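Local coordinates for PcaV transcriptional regulator (Streptomyces coelicolor, PDB 4G9Y), which probably regulates transcription as a ligand-responsive, DNA-binding factor of the MarR family, and binds 3,4-dihydroxybenzoate, at residues Q22-L27 against A114-V119; S38-V43 against S74-R79; A46-P51 against L96-E101. All blocks are in the same frame, centred on the assembly; numbering follows the deposited sequence.

Contact 1: Q22-L27 against A114-V119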
# COMPACT_ATOMS: atom_id res chain seq x y z
N GLN A 22 -4.88 -3.69 1.76
CA GLN A 22 -4.94 -4.89 0.94
C GLN A 22 -6.35 -5.48 0.85
O GLN A 22 -6.75 -5.99 -0.19
CB GLN A 22 -3.98 -5.95 1.49
CG GLN A 22 -2.53 -5.55 1.32
CD GLN A 22 -1.55 -6.58 1.87
OE1 GLN A 22 -1.95 -7.64 2.38
NE2 GLN A 22 -0.26 -6.28 1.76
N ALA A 23 -7.08 -5.41 1.95
CA ALA A 23 -8.46 -5.88 1.94
C ALA A 23 -9.31 -5.06 0.97
O ALA A 23 -10.16 -5.60 0.28
CB ALA A 23 -9.04 -5.82 3.36
N HIS A 24 -9.08 -3.75 0.91
CA HIS A 24 -9.84 -2.93 -0.03
C HIS A 24 -9.46 -3.27 -1.48
O HIS A 24 -10.31 -3.34 -2.37
CB HIS A 24 -9.61 -1.44 0.24
CG HIS A 24 -10.53 -0.56 -0.54
ND1 HIS A 24 -10.22 -0.11 -1.81
CD2 HIS A 24 -11.76 -0.09 -0.26
CE1 HIS A 24 -11.23 0.62 -2.26
NE2 HIS A 24 -12.17 0.65 -1.34
N TYR A 25 -8.17 -3.49 -1.71
CA TYR A 25 -7.67 -3.87 -3.04
C TYR A 25 -8.27 -5.20 -3.47
O TYR A 25 -8.66 -5.38 -4.63
CB TYR A 25 -6.14 -3.94 -3.02
CG TYR A 25 -5.50 -4.38 -4.33
CD1 TYR A 25 -5.12 -5.70 -4.53
CD2 TYR A 25 -5.26 -3.46 -5.35
CE1 TYR A 25 -4.53 -6.09 -5.72
CE2 TYR A 25 -4.68 -3.84 -6.53
CZ TYR A 25 -4.31 -5.16 -6.72
OH TYR A 25 -3.72 -5.53 -7.90
N LEU A 26 -8.36 -6.14 -2.53
CA LEU A 26 -9.00 -7.43 -2.80
C LEU A 26 -10.46 -7.26 -3.22
O LEU A 26 -10.92 -7.89 -4.17
CB LEU A 26 -8.88 -8.37 -1.59
CG LEU A 26 -9.67 -9.68 -1.66
CD1 LEU A 26 -9.08 -10.62 -2.69
CD2 LEU A 26 -9.77 -10.35 -0.29
N LEU A 27 -11.20 -6.41 -2.51
CA LEU A 27 -12.61 -6.22 -2.84
C LEU A 27 -12.80 -5.50 -4.16
O LEU A 27 -13.76 -5.75 -4.88
CB LEU A 27 -13.34 -5.47 -1.73
CG LEU A 27 -13.86 -6.28 -0.54
CD1 LEU A 27 -14.92 -5.47 0.19
CD2 LEU A 27 -14.42 -7.63 -0.98
N ALA A 114 -19.71 1.88 -5.76
CA ALA A 114 -20.58 2.32 -4.67
C ALA A 114 -21.02 1.13 -3.82
O ALA A 114 -21.03 1.19 -2.59
CB ALA A 114 -21.79 3.07 -5.24
N ARG A 115 -21.39 0.05 -4.49
CA ARG A 115 -21.81 -1.16 -3.80
C ARG A 115 -20.63 -1.77 -3.03
O ARG A 115 -20.78 -2.24 -1.89
CB ARG A 115 -22.39 -2.16 -4.81
CG ARG A 115 -23.07 -3.37 -4.18
CD ARG A 115 -24.49 -3.56 -4.73
NE ARG A 115 -24.51 -3.74 -6.18
CZ ARG A 115 -25.06 -2.90 -7.05
NH1 ARG A 115 -25.67 -1.80 -6.63
NH2 ARG A 115 -25.01 -3.17 -8.34
N MET A 116 -19.46 -1.76 -3.66
CA MET A 116 -18.28 -2.36 -3.06
C MET A 116 -17.88 -1.66 -1.77
O MET A 116 -17.59 -2.30 -0.77
CB MET A 116 -17.11 -2.39 -4.04
CG MET A 116 -15.86 -3.03 -3.46
SD MET A 116 -14.81 -1.80 -2.65
CE MET A 116 -14.28 -0.79 -4.04
N ASN A 117 -17.86 -0.33 -1.81
CA ASN A 117 -17.51 0.43 -0.61
C ASN A 117 -18.53 0.30 0.52
O ASN A 117 -18.18 0.35 1.69
CB ASN A 117 -17.26 1.90 -0.95
CG ASN A 117 -15.92 2.10 -1.59
OD1 ASN A 117 -14.91 1.54 -1.15
ND2 ASN A 117 -15.89 2.87 -2.67
N GLN A 118 -19.80 0.13 0.17
CA GLN A 118 -20.83 -0.14 1.18
C GLN A 118 -20.59 -1.51 1.82
O GLN A 118 -20.68 -1.67 3.03
CB GLN A 118 -22.22 -0.05 0.54
CG GLN A 118 -23.26 -0.95 1.19
CD GLN A 118 -24.66 -0.65 0.70
OE1 GLN A 118 -24.86 0.18 -0.19
NE2 GLN A 118 -25.64 -1.34 1.28
N VAL A 119 -20.27 -2.51 1.00
CA VAL A 119 -19.91 -3.83 1.52
C VAL A 119 -18.63 -3.82 2.38
O VAL A 119 -18.55 -4.48 3.42
CB VAL A 119 -19.83 -4.87 0.37
CG1 VAL A 119 -19.19 -6.17 0.83
CG2 VAL A 119 -21.22 -5.12 -0.21
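H24, reaching from helix 22-27, meets N117 and M116 of helix 114-119 where the two segments run at 141° to each other, roughly antiparallel. A chi1 of -171° sets CG anti to the backbone N, and the ring beyond it ends nearer the partner helix than the CB bond alone would suggest. The ring donates from NE2 to N117 OD1 at 2.9 Å, with an N-H...O angle of 159°. The acceptor sits at the ring edge, in its plane, NE2 in turn lies in the carbonyl plane, and the ring and amide planes are nearly coplanar. The bent chain of M116 crosses the imidazole at about a right angle: its SD is 4.3 Å from the ring centroid in an oblique Met-aromatic contact, and its CE is 3.7 Å from NE2. One turn on, L27 supplies the apolar half, its CB lying 3.9 Å from M116 CG, while L27 CD1 makes a looser contact, 4.4 Å, with V119 CG1. F120 packs edge-to-face with H24, and G14 of the second subunit also packs on this histidine. Because H24 has been seen to bind 3,4-dihydroxybenzoate, absent from this chain here, N117 probably acts as a second-shell residue, helping to hold the ring's rotation. Its bond implies a proton on NE2; a neutral ring would then have ND1 as its unprotonated nitrogen.

Contact 2: S38-V43 against S74-R79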
# COMPACT_ATOMS: atom_id res chain seq x y z
N SER A 38 -8.11 0.81 -10.04
CA SER A 38 -8.52 2.04 -9.39
C SER A 38 -7.96 3.33 -10.05
O SER A 38 -8.72 4.27 -10.30
CB SER A 38 -8.16 1.98 -7.89
OG SER A 38 -8.82 3.01 -7.19
N PRO A 39 -6.64 3.38 -10.36
CA PRO A 39 -6.12 4.56 -11.05
C PRO A 39 -6.71 4.75 -12.45
O PRO A 39 -6.97 5.87 -12.87
CB PRO A 39 -4.62 4.27 -11.15
CG PRO A 39 -4.34 3.31 -10.02
CD PRO A 39 -5.56 2.43 -10.02
N GLN A 40 -6.94 3.65 -13.16
CA GLN A 40 -7.56 3.75 -14.47
C GLN A 40 -8.95 4.34 -14.36
O GLN A 40 -9.34 5.21 -15.14
CB GLN A 40 -7.60 2.39 -15.16
CG GLN A 40 -6.22 1.90 -15.58
CD GLN A 40 -6.19 0.43 -15.96
OE1 GLN A 40 -7.23 -0.22 -16.03
NE2 GLN A 40 -5.00 -0.09 -16.23
N TYR A 41 -9.71 3.86 -13.38
CA TYR A 41 -11.05 4.40 -13.18
C TYR A 41 -11.01 5.89 -12.81
O TYR A 41 -11.86 6.67 -13.26
CB TYR A 41 -11.82 3.60 -12.11
CG TYR A 41 -13.16 4.23 -11.83
CD1 TYR A 41 -14.27 3.94 -12.61
CD2 TYR A 41 -13.30 5.17 -10.81
CE1 TYR A 41 -15.50 4.55 -12.36
CE2 TYR A 41 -14.51 5.79 -10.57
CZ TYR A 41 -15.60 5.48 -11.34
OH TYR A 41 -16.80 6.11 -11.06
N ALA A 42 -10.05 6.28 -11.98
CA ALA A 42 -9.92 7.69 -11.61
C ALA A 42 -9.71 8.58 -12.84
O ALA A 42 -10.23 9.71 -12.90
CB ALA A 42 -8.77 7.88 -10.59
N VAL A 43 -8.97 8.07 -13.81
CA VAL A 43 -8.78 8.81 -15.07
C VAL A 43 -10.08 8.93 -15.86
O VAL A 43 -10.43 10.02 -16.34
CB VAL A 43 -7.65 8.16 -15.93
CG1 VAL A 43 -7.58 8.80 -17.31
CG2 VAL A 43 -6.32 8.31 -15.21
N SER A 74 -2.31 5.01 -22.22
CA SER A 74 -2.05 4.06 -23.30
C SER A 74 -2.96 2.83 -23.19
O SER A 74 -3.51 2.34 -24.20
CB SER A 74 -0.58 3.63 -23.30
OG SER A 74 -0.37 2.55 -24.19
N ARG A 75 -3.11 2.32 -21.97
CA ARG A 75 -3.94 1.15 -21.76
C ARG A 75 -5.42 1.42 -22.02
O ARG A 75 -6.07 0.65 -22.69
CB ARG A 75 -3.72 0.57 -20.36
CG ARG A 75 -2.36 -0.08 -20.22
CD ARG A 75 -2.13 -0.70 -18.87
NE ARG A 75 -0.73 -1.12 -18.73
CZ ARG A 75 -0.17 -1.53 -17.60
NH1 ARG A 75 -0.88 -1.57 -16.48
NH2 ARG A 75 1.11 -1.88 -17.58
N LEU A 76 -5.94 2.52 -21.49
CA LEU A 76 -7.34 2.89 -21.73
C LEU A 76 -7.58 3.14 -23.22
O LEU A 76 -8.64 2.83 -23.76
CB LEU A 76 -7.72 4.11 -20.89
CG LEU A 76 -7.67 3.88 -19.37
CD1 LEU A 76 -7.93 5.17 -18.59
CD2 LEU A 76 -8.66 2.82 -18.95
N GLY A 77 -6.58 3.71 -23.88
CA GLY A 77 -6.65 3.95 -25.31
C GLY A 77 -6.77 2.65 -26.09
O GLY A 77 -7.61 2.53 -26.99
N ARG A 78 -5.96 1.67 -25.74
CA ARG A 78 -5.95 0.37 -26.41
C ARG A 78 -7.24 -0.41 -26.18
O ARG A 78 -7.59 -1.26 -26.99
CB ARG A 78 -4.75 -0.47 -25.97
CG ARG A 78 -3.41 0.01 -26.48
CD ARG A 78 -3.32 -0.18 -27.98
NE ARG A 78 -2.12 0.43 -28.54
CZ ARG A 78 -0.96 -0.19 -28.64
NH1 ARG A 78 -0.83 -1.44 -28.20
NH2 ARG A 78 0.09 0.43 -29.17
N ARG A 79 -7.94 -0.12 -25.08
CA ARG A 79 -9.21 -0.78 -24.82
C ARG A 79 -10.39 -0.05 -25.47
O ARG A 79 -11.53 -0.45 -25.33
CB ARG A 79 -9.43 -0.94 -23.32
CG ARG A 79 -8.52 -1.99 -22.67
CD ARG A 79 -8.76 -2.07 -21.16
NE ARG A 79 -10.15 -2.40 -20.87
CZ ARG A 79 -10.76 -2.16 -19.71
NH1 ARG A 79 -10.10 -1.57 -18.72
NH2 ARG A 79 -12.04 -2.49 -19.55
O HOH W 1 -7.62 -1.32 -18.37
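Q40 and V43 of helix 38-43 pack on L76, which points toward them from a helix inclined at 74°. The close part is apolar. L76 presents both methyls: CD1 lies 3.9 Å from V43 CG1 and also rests against the backbone O of Q40, at 3.7 Å, while CD2 approaches Q40 CB at 4.0 Å. The leucine CG is anti to the carbonyl carbon (chi1 -64°), and V43 crosses the side chain obliquely. V43 is further enclosed by I69 and V72 of helix 66-78 and by V58 of helix 55-62. These helices belong to the winged helix-turn-helix domain; helix 66-78 occupies the position of the recognition helix in MarR proteins, and its C-terminal end is here packed against helix 38-49. Beyond the apolar patch the contact opens into a polar, looser margin. The extended Q40 chain brings its amide between two arginines without a direct bond to either. NE2 merely touches R75 CD at 3.9 Å, the amide standing almost perpendicular to a guanidinium that forms a salt bridge with E71. On the R79 side a water fills the gap, donating to Q40 OE1 at a short 2.6 Å and accepting from R79 NH1, in the plane of the guanidinium, at 2.5 Å, a length short enough to be somewhat doubtful. The same OE1 accepts from the backbone N of T37, and R79 NH1 also bonds T36 OG1, both threonines lying just before helix 38-49.

Contact 3: A46-P51 against L96-E101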
# COMPACT_ATOMS: atom_id res chain seq x y z
N ALA A 46 -12.17 11.49 -13.97
CA ALA A 46 -11.73 12.86 -14.20
C ALA A 46 -12.19 13.38 -15.58
O ALA A 46 -12.52 14.56 -15.74
CB ALA A 46 -10.20 12.95 -14.09
N LEU A 47 -12.21 12.49 -16.57
CA LEU A 47 -12.53 12.91 -17.93
C LEU A 47 -14.04 13.02 -18.20
O LEU A 47 -14.46 13.68 -19.15
CB LEU A 47 -11.87 11.97 -18.95
CG LEU A 47 -10.34 12.09 -19.03
CD1 LEU A 47 -9.79 11.00 -19.95
CD2 LEU A 47 -9.94 13.48 -19.53
N VAL A 48 -14.85 12.36 -17.38
CA VAL A 48 -16.29 12.59 -17.40
C VAL A 48 -16.60 14.00 -16.90
O VAL A 48 -17.42 14.72 -17.47
CB VAL A 48 -17.04 11.57 -16.51
CG1 VAL A 48 -18.50 11.95 -16.38
CG2 VAL A 48 -16.92 10.16 -17.08
N ALA A 49 -15.91 14.40 -15.83
CA ALA A 49 -16.10 15.73 -15.28
C ALA A 49 -15.54 16.83 -16.18
O ALA A 49 -16.11 17.92 -16.26
CB ALA A 49 -15.49 15.82 -13.87
N GLU A 50 -14.44 16.55 -16.87
CA GLU A 50 -13.81 17.55 -17.73
C GLU A 50 -13.32 16.98 -19.05
O GLU A 50 -12.13 16.74 -19.23
CB GLU A 50 -12.65 18.24 -16.99
CG GLU A 50 -13.09 19.01 -15.74
CD GLU A 50 -11.93 19.58 -14.94
OE1 GLU A 50 -11.78 20.82 -14.87
OE2 GLU A 50 -11.16 18.78 -14.36
N PRO A 51 -14.24 16.77 -19.99
CA PRO A 51 -13.86 16.21 -21.28
C PRO A 51 -12.84 17.10 -21.95
O PRO A 51 -12.96 18.32 -21.88
CB PRO A 51 -15.17 16.21 -22.06
CG PRO A 51 -16.22 16.16 -21.00
CD PRO A 51 -15.68 17.04 -19.91
N LEU A 96 -7.40 14.64 -23.95
CA LEU A 96 -7.97 13.31 -23.76
C LEU A 96 -9.48 13.42 -23.68
O LEU A 96 -10.01 14.34 -23.05
CB LEU A 96 -7.46 12.69 -22.45
CG LEU A 96 -5.94 12.63 -22.29
CD1 LEU A 96 -5.59 12.04 -20.94
CD2 LEU A 96 -5.32 11.83 -23.44
N ARG A 97 -10.18 12.47 -24.28
CA ARG A 97 -11.63 12.46 -24.23
C ARG A 97 -12.11 11.01 -24.18
O ARG A 97 -11.54 10.16 -24.86
CB ARG A 97 -12.15 13.16 -25.48
CG ARG A 97 -13.62 13.39 -25.51
CD ARG A 97 -13.97 14.26 -26.71
NE ARG A 97 -13.26 15.53 -26.66
CZ ARG A 97 -13.75 16.64 -26.11
NH1 ARG A 97 -14.96 16.64 -25.57
NH2 ARG A 97 -13.03 17.75 -26.11
N LEU A 98 -13.13 10.72 -23.38
CA LEU A 98 -13.67 9.36 -23.34
C LEU A 98 -14.39 9.02 -24.64
O LEU A 98 -14.93 9.91 -25.29
CB LEU A 98 -14.65 9.19 -22.18
CG LEU A 98 -14.00 9.38 -20.81
CD1 LEU A 98 -14.94 8.94 -19.74
CD2 LEU A 98 -12.72 8.57 -20.75
N THR A 99 -14.39 7.75 -25.01
CA THR A 99 -15.19 7.27 -26.12
C THR A 99 -16.57 6.95 -25.56
O THR A 99 -16.76 6.97 -24.35
CB THR A 99 -14.60 6.00 -26.71
OG1 THR A 99 -14.57 4.97 -25.70
CG2 THR A 99 -13.17 6.25 -27.21
N ASP A 100 -17.53 6.66 -26.43
CA ASP A 100 -18.84 6.18 -25.96
C ASP A 100 -18.72 4.97 -25.03
O ASP A 100 -19.43 4.89 -24.02
CB ASP A 100 -19.76 5.83 -27.14
CG ASP A 100 -20.06 7.02 -28.04
OD1 ASP A 100 -19.74 8.16 -27.66
OD2 ASP A 100 -20.62 6.81 -29.13
N GLU A 101 -17.84 4.04 -25.35
CA GLU A 101 -17.67 2.87 -24.49
C GLU A 101 -16.97 3.23 -23.17
O GLU A 101 -17.28 2.65 -22.12
CB GLU A 101 -16.94 1.74 -25.24
CG GLU A 101 -16.71 0.44 -24.45
CD GLU A 101 -17.99 -0.23 -23.93
OE1 GLU A 101 -19.11 0.21 -24.26
OE2 GLU A 101 -17.86 -1.22 -23.18
O HOH W 2 -14.48 12.82 -21.90
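L96, on the strand that leads into helix 100-121, meets the side chain of L47 through its CB, 3.8 Å from L47 CD1. The other methyl of that leucine, CD2, lies 3.6 Å from the carbonyl O of L96, so the fork of L47 spans both the side chain and the backbone of the strand. V58 of helix 55-62 touches both leucines and extends this apolar patch. R97 starts in the other direction, its CB pointing away from the 46-51 segment, but the chain bends at chi3 (-58°), which turns NE, and the guanidinium ends beside P51. NH1 comes to 3.5 Å from P51 CB, and P51 C lies over one guanidinium face, offset toward the rim. This is van der Waals contact on the exposed side, with no hydrogen bond between the two residues. L98 points directly at the helix and packs on both L47 and V48. Its CG packs 3.8 Å from L47 CB, while CD1 reaches V48 CG2 at 3.5 Å, a close methyl-methyl contact. A water links the backbones: it donates to L47 O and accepts from L98 N, each at 2.9 Å. The water thus satisfies a carbonyl near the helix end and a strand amide that do not meet directly. T99, just after the strand, is the N-cap of helix 100-121, its OG1 bonded to G102 N and also to G80 O. L82 on the neighbouring strand 82-86 packs on L47 and L98. The contact therefore seats the base of the beta hairpin, the wing, against the C-terminal end of helix 38-49, an interface belonging to the winged helix-turn-helix fold of MarR proteins.

From the N terminus, helix 13-31 supplies the first half of contact 1, whose loop closes only at helix 100-121, 87 residues later. Contacts 2 and 3 both nest within it. Helix 38-49 begins both inner loops: contact 2 closes 31 residues on, at the end of helix 66-78, and contact 3 closes after the hairpin, at strand 94-98. Their segments alternate along the chain, so these two loops cross, and their centres lie about 11 Å apart. Contacts 1 and 3 stand on opposite sides of the chain's centre, about 25 Å between centres. Contact 1 ties the N-terminal helix to helix 100-121, contact 2 joins two helices of the helix-turn-helix domain, and contact 3 seats the wing on helix 38-49.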